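Local coordinates for protein ATP synthase subunit s, mitochondrial (Bos taurus, PDB 3E4G) that regulates the mitochondrial ATP synthase, being needed for its proton conduction and blocking a proton leak through an alternative exit pathway, at residues Q44-D49 with I63-A68. The protein carries 1 engineered substitution. Numbering follows the deposited sequence.
Sequences QRWQKD and IQAIDA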
ATOM      1  N   GLN A  44      10.872  -1.878 -16.181  1.00  7.85           N
ATOM      2  CA  GLN A  44      11.443  -2.938 -15.383  1.00  9.31           C
ATOM      3  C   GLN A  44      12.105  -2.421 -14.083  1.00  9.09           C
ATOM      4  O   GLN A  44      12.074  -3.136 -13.049  1.00 10.99           O
ATOM      5  CB  GLN A  44      12.414  -3.727 -16.207  1.00 12.59           C
ATOM      6  CG  GLN A  44      12.765  -4.986 -15.505  1.00 17.21           C
ATOM      7  CD  GLN A  44      13.684  -5.932 -16.065  1.00 17.52           C
ATOM      8  OE1 GLN A  44      14.412  -5.412 -17.057  1.00 18.78           O
ATOM      9  NE2 GLN A  44      13.783  -7.048 -15.503  1.00 20.79           N
ATOM     10  N   ARG A  45      12.708  -1.278 -14.149  1.00  8.70           N
ATOM     11  CA  ARG A  45      13.452  -0.768 -13.009  1.00  9.46           C
ATOM     12  C   ARG A  45      12.517  -0.012 -12.055  1.00  8.08           C
ATOM     13  O   ARG A  45      11.533   0.584 -12.438  1.00  9.50           O
ATOM     14  CB  ARG A  45      14.524   0.199 -13.498  1.00 12.66           C
ATOM     15  CG  ARG A  45      13.891   1.587 -13.946  1.00 20.97           C
ATOM     16  CD  ARG A  45      14.963   2.549 -14.478  1.00 29.45           C
ATOM     17  NE  ARG A  45      15.187   3.515 -13.417  1.00 37.46           N
ATOM     18  CZ  ARG A  45      15.374   3.138 -12.136  1.00 36.73           C
ATOM     19  NH1 ARG A  45      15.427   1.873 -11.741  1.00 41.86           N
ATOM     20  NH2 ARG A  45      15.565   3.982 -11.251  1.00 26.23           N
ATOM     21  N   TRP A  46      12.900  -0.112 -10.775  1.00  7.58           N
ATOM     22  CA  TRP A  46      12.209   0.599  -9.693  1.00  7.58           C
ATOM     23  C   TRP A  46      12.738   1.991  -9.473  1.00  8.13           C
ATOM     24  O   TRP A  46      13.930   2.271  -9.629  1.00  9.76           O
ATOM     25  CB  TRP A  46      12.333  -0.225  -8.410  1.00  7.77           C
ATOM     26  CG  TRP A  46      11.500  -1.447  -8.400  1.00  7.22           C
ATOM     27  CD1 TRP A  46      11.644  -2.591  -9.127  1.00  7.96           C
ATOM     28  CD2 TRP A  46      10.284  -1.589  -7.670  1.00  7.29           C
ATOM     29  NE1 TRP A  46      10.605  -3.460  -8.893  1.00  7.59           N
ATOM     30  CE2 TRP A  46       9.741  -2.839  -7.976  1.00  7.34           C
ATOM     31  CE3 TRP A  46       9.565  -0.733  -6.800  1.00  8.26           C
ATOM     32  CZ2 TRP A  46       8.519  -3.291  -7.436  1.00  8.36           C
ATOM     33  CZ3 TRP A  46       8.353  -1.169  -6.266  1.00  9.19           C
ATOM     34  CH2 TRP A  46       7.863  -2.393  -6.573  1.00  8.73           C
ATOM     35  N   GLN A  47      11.819   2.863  -9.033  1.00  7.72           N
ATOM     36  CA  GLN A  47      12.158   4.184  -8.504  1.00  7.80           C
ATOM     37  C   GLN A  47      12.502   4.021  -7.011  1.00  8.64           C
ATOM     38  O   GLN A  47      11.643   3.646  -6.200  1.00  9.81           O
ATOM     39  CB  GLN A  47      10.976   5.125  -8.620  1.00  7.86           C
ATOM     40  CG  GLN A  47      10.344   5.161 -10.005  1.00  8.50           C
ATOM     41  CD  GLN A  47      11.264   5.605 -11.108  1.00 10.53           C
ATOM     42  OE1 GLN A  47      12.106   6.567 -10.881  1.00 12.99           O
ATOM     43  NE2 GLN A  47      11.147   4.963 -12.271  1.00 11.43           N
ATOM     44  N   LYS A  48      13.741   4.290  -6.693  1.00  9.75           N
ATOM     45  CA  LYS A  48      14.153   4.173  -5.265  1.00 12.65           C
ATOM     46  C   LYS A  48      14.767   5.369  -4.721  1.00 11.15           C
ATOM     47  O   LYS A  48      14.777   5.460  -3.464  1.00 15.41           O
ATOM     48  CB  LYS A  48      14.860   2.927  -4.909  1.00 14.60           C
ATOM     49  CG  LYS A  48      16.113   2.958  -5.632  1.00 13.11           C
ATOM     50  CD  LYS A  48      16.764   1.423  -5.419  1.00 19.06           C
ATOM     51  CE  LYS A  48      18.122   1.257  -6.028  1.00 17.03           C
ATOM     52  NZ  LYS A  48      18.203   1.553  -7.451  1.00 17.99           N
ATOM     53  N   ASP A  49      15.202   6.348  -5.507  1.00 10.66           N
ATOM     54  CA  ASP A  49      15.775   7.636  -5.033  1.00 13.08           C
ATOM     55  C   ASP A  49      14.842   8.769  -5.442  1.00 11.79           C
ATOM     56  O   ASP A  49      14.586   9.005  -6.657  1.00 11.47           O
ATOM     57  CB  ASP A  49      17.161   7.872  -5.638  1.00 14.69           C
ATOM     58  CG  ASP A  49      17.766   9.326  -5.266  1.00 16.77           C
ATOM     59  OD1 ASP A  49      17.117  10.247  -4.776  1.00 19.19           O
ATOM     60  OD2 ASP A  49      19.002   9.420  -5.474  1.00 23.90           O
ATOM     61  N   ILE A  63       1.838   4.305 -11.589  1.00  6.77           N
ATOM     62  CA  ILE A  63       2.306   3.282 -10.652  1.00  6.49           C
ATOM     63  C   ILE A  63       1.643   1.943 -10.911  1.00  6.39           C
ATOM     64  O   ILE A  63       0.393   1.861 -10.905  1.00  7.08           O
ATOM     65  CB  ILE A  63       2.084   3.743  -9.190  1.00  6.54           C
ATOM     66  CG1 ILE A  63       2.866   5.035  -8.904  1.00  7.07           C
ATOM     67  CG2 ILE A  63       2.441   2.618  -8.220  1.00  7.07           C
ATOM     68  CD1 ILE A  63       2.476   5.693  -7.550  1.00  8.04           C
ATOM     69  N   GLN A  64       2.443   0.910 -11.071  1.00  6.24           N
ATOM     70  CA  GLN A  64       1.970  -0.465 -11.125  1.00  6.13           C
ATOM     71  C   GLN A  64       2.189  -1.197  -9.819  1.00  6.05           C
ATOM     72  O   GLN A  64       1.368  -2.018  -9.391  1.00  6.62           O
ATOM     73  CB  GLN A  64       2.682  -1.249 -12.288  1.00  6.66           C
ATOM     74  CG  GLN A  64       2.165  -2.667 -12.395  1.00  7.14           C
ATOM     75  CD  GLN A  64       2.617  -3.332 -13.727  1.00  7.73           C
ATOM     76  OE1 GLN A  64       3.694  -3.012 -14.224  1.00  8.38           O
ATOM     77  NE2 GLN A  64       1.793  -4.222 -14.259  1.00  9.02           N
ATOM     78  N   ALA A  65       3.367  -0.990  -9.193  1.00  6.16           N
ATOM     79  CA  ALA A  65       3.756  -1.727  -7.999  1.00  6.01           C
ATOM     80  C   ALA A  65       4.363  -0.755  -6.995  1.00  6.13           C
ATOM     81  O   ALA A  65       5.055   0.193  -7.342  1.00  6.42           O
ATOM     82  CB  ALA A  65       4.762  -2.831  -8.354  1.00  6.84           C
ATOM     83  N   ILE A  66       4.108  -1.070  -5.718  1.00  6.09           N
ATOM     84  CA  ILE A  66       4.631  -0.332  -4.574  1.00  5.93           C
ATOM     85  C   ILE A  66       5.332  -1.306  -3.673  1.00  6.15           C
ATOM     86  O   ILE A  66       4.797  -2.379  -3.376  1.00  6.33           O
ATOM     87  CB  ILE A  66       3.495   0.379  -3.809  1.00  6.29           C
ATOM     88  CG1 ILE A  66       2.830   1.418  -4.736  1.00  6.95           C
ATOM     89  CG2 ILE A  66       4.010   0.996  -2.500  1.00  7.55           C
ATOM     90  CD1 ILE A  66       1.502   1.966  -4.186  1.00  7.87           C
ATOM     91  N   ASP A  67       6.544  -0.943  -3.206  1.00  6.42           N
ATOM     92  CA  ASP A  67       7.285  -1.758  -2.259  1.00  6.44           C
ATOM     93  C   ASP A  67       7.706  -0.848  -1.121  1.00  6.72           C
ATOM     94  O   ASP A  67       8.669  -0.066  -1.278  1.00  7.26           O
ATOM     95  CB  ASP A  67       8.502  -2.428  -2.912  1.00  8.06           C
ATOM     96  CG  ASP A  67       9.293  -3.252  -1.966  1.00  9.66           C
ATOM     97  OD1 ASP A  67       9.005  -3.228  -0.743  1.00 10.55           O
ATOM     98  OD2 ASP A  67      10.201  -3.964  -2.488  1.00 14.17           O
ATOM     99  N   ALA A  68       6.935  -0.851  -0.043  1.00  6.45           N
ATOM    100  CA  ALA A  68       7.203  -0.026   1.133  1.00  6.44           C
ATOM    101  C   ALA A  68       7.836  -0.910   2.175  1.00  6.76           C
ATOM    102  O   ALA A  68       7.130  -1.621   2.915  1.00  7.47           O
ATOM    103  CB  ALA A  68       5.895   0.609   1.625  1.00  7.31           C
TER
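Trp46 meets Ala65 and Asp67 with the far end of its indole alone: CH2 lies 3.6 Å from Ala65 CB, and CZ3 lies 3.6 Å from Asp67 CB. The six-membered ring thus spans two residues whose CB atoms project from the same side of the strand, while the CB of Ile66, between them, points away from the loop. Ile66 C comes to the ring edge, close to its plane, at 4.0 Å from CZ3. The first torsion of Trp46, chi1 -73°, sets CG opposite the carbonyl carbon and lets the indole extend across to the strand; the CA atoms of Trp46 and Ala65 are still 8.9 Å apart, so the side chain bridges the distance. In this leucine-rich repeat protein the intervening ground is strand 37-40, the antiparallel edge of the sheet, whose Met37 and Arg39 touch the indole; Trp46 therefore reaches over the edge strand from the loop that follows it to strand 63-69. Arg39 pairs opposite two successive residues, Gln64 and Ala65, a classic beta bulge in strand 63-69. Asp67 offers the ring its CB; CG stands anti to the backbone N (chi1 179°), which carries it onward past the indole. The two side chains cross at about a right angle, with ring and carboxylate planes 83° apart. OD1 hydrogen-bonds Thr69 OG1, a magnesium-site residue, and pairs with Arg91; the Asp67 side chain lies about 6 Å from the bound magnesium ion, consistent with a second-shell place. Replacing Trp46 by alanine would probably cost Ala65 CB and Asp67 CB their indole contacts, and residues 44-49 their side-chain link to this strand.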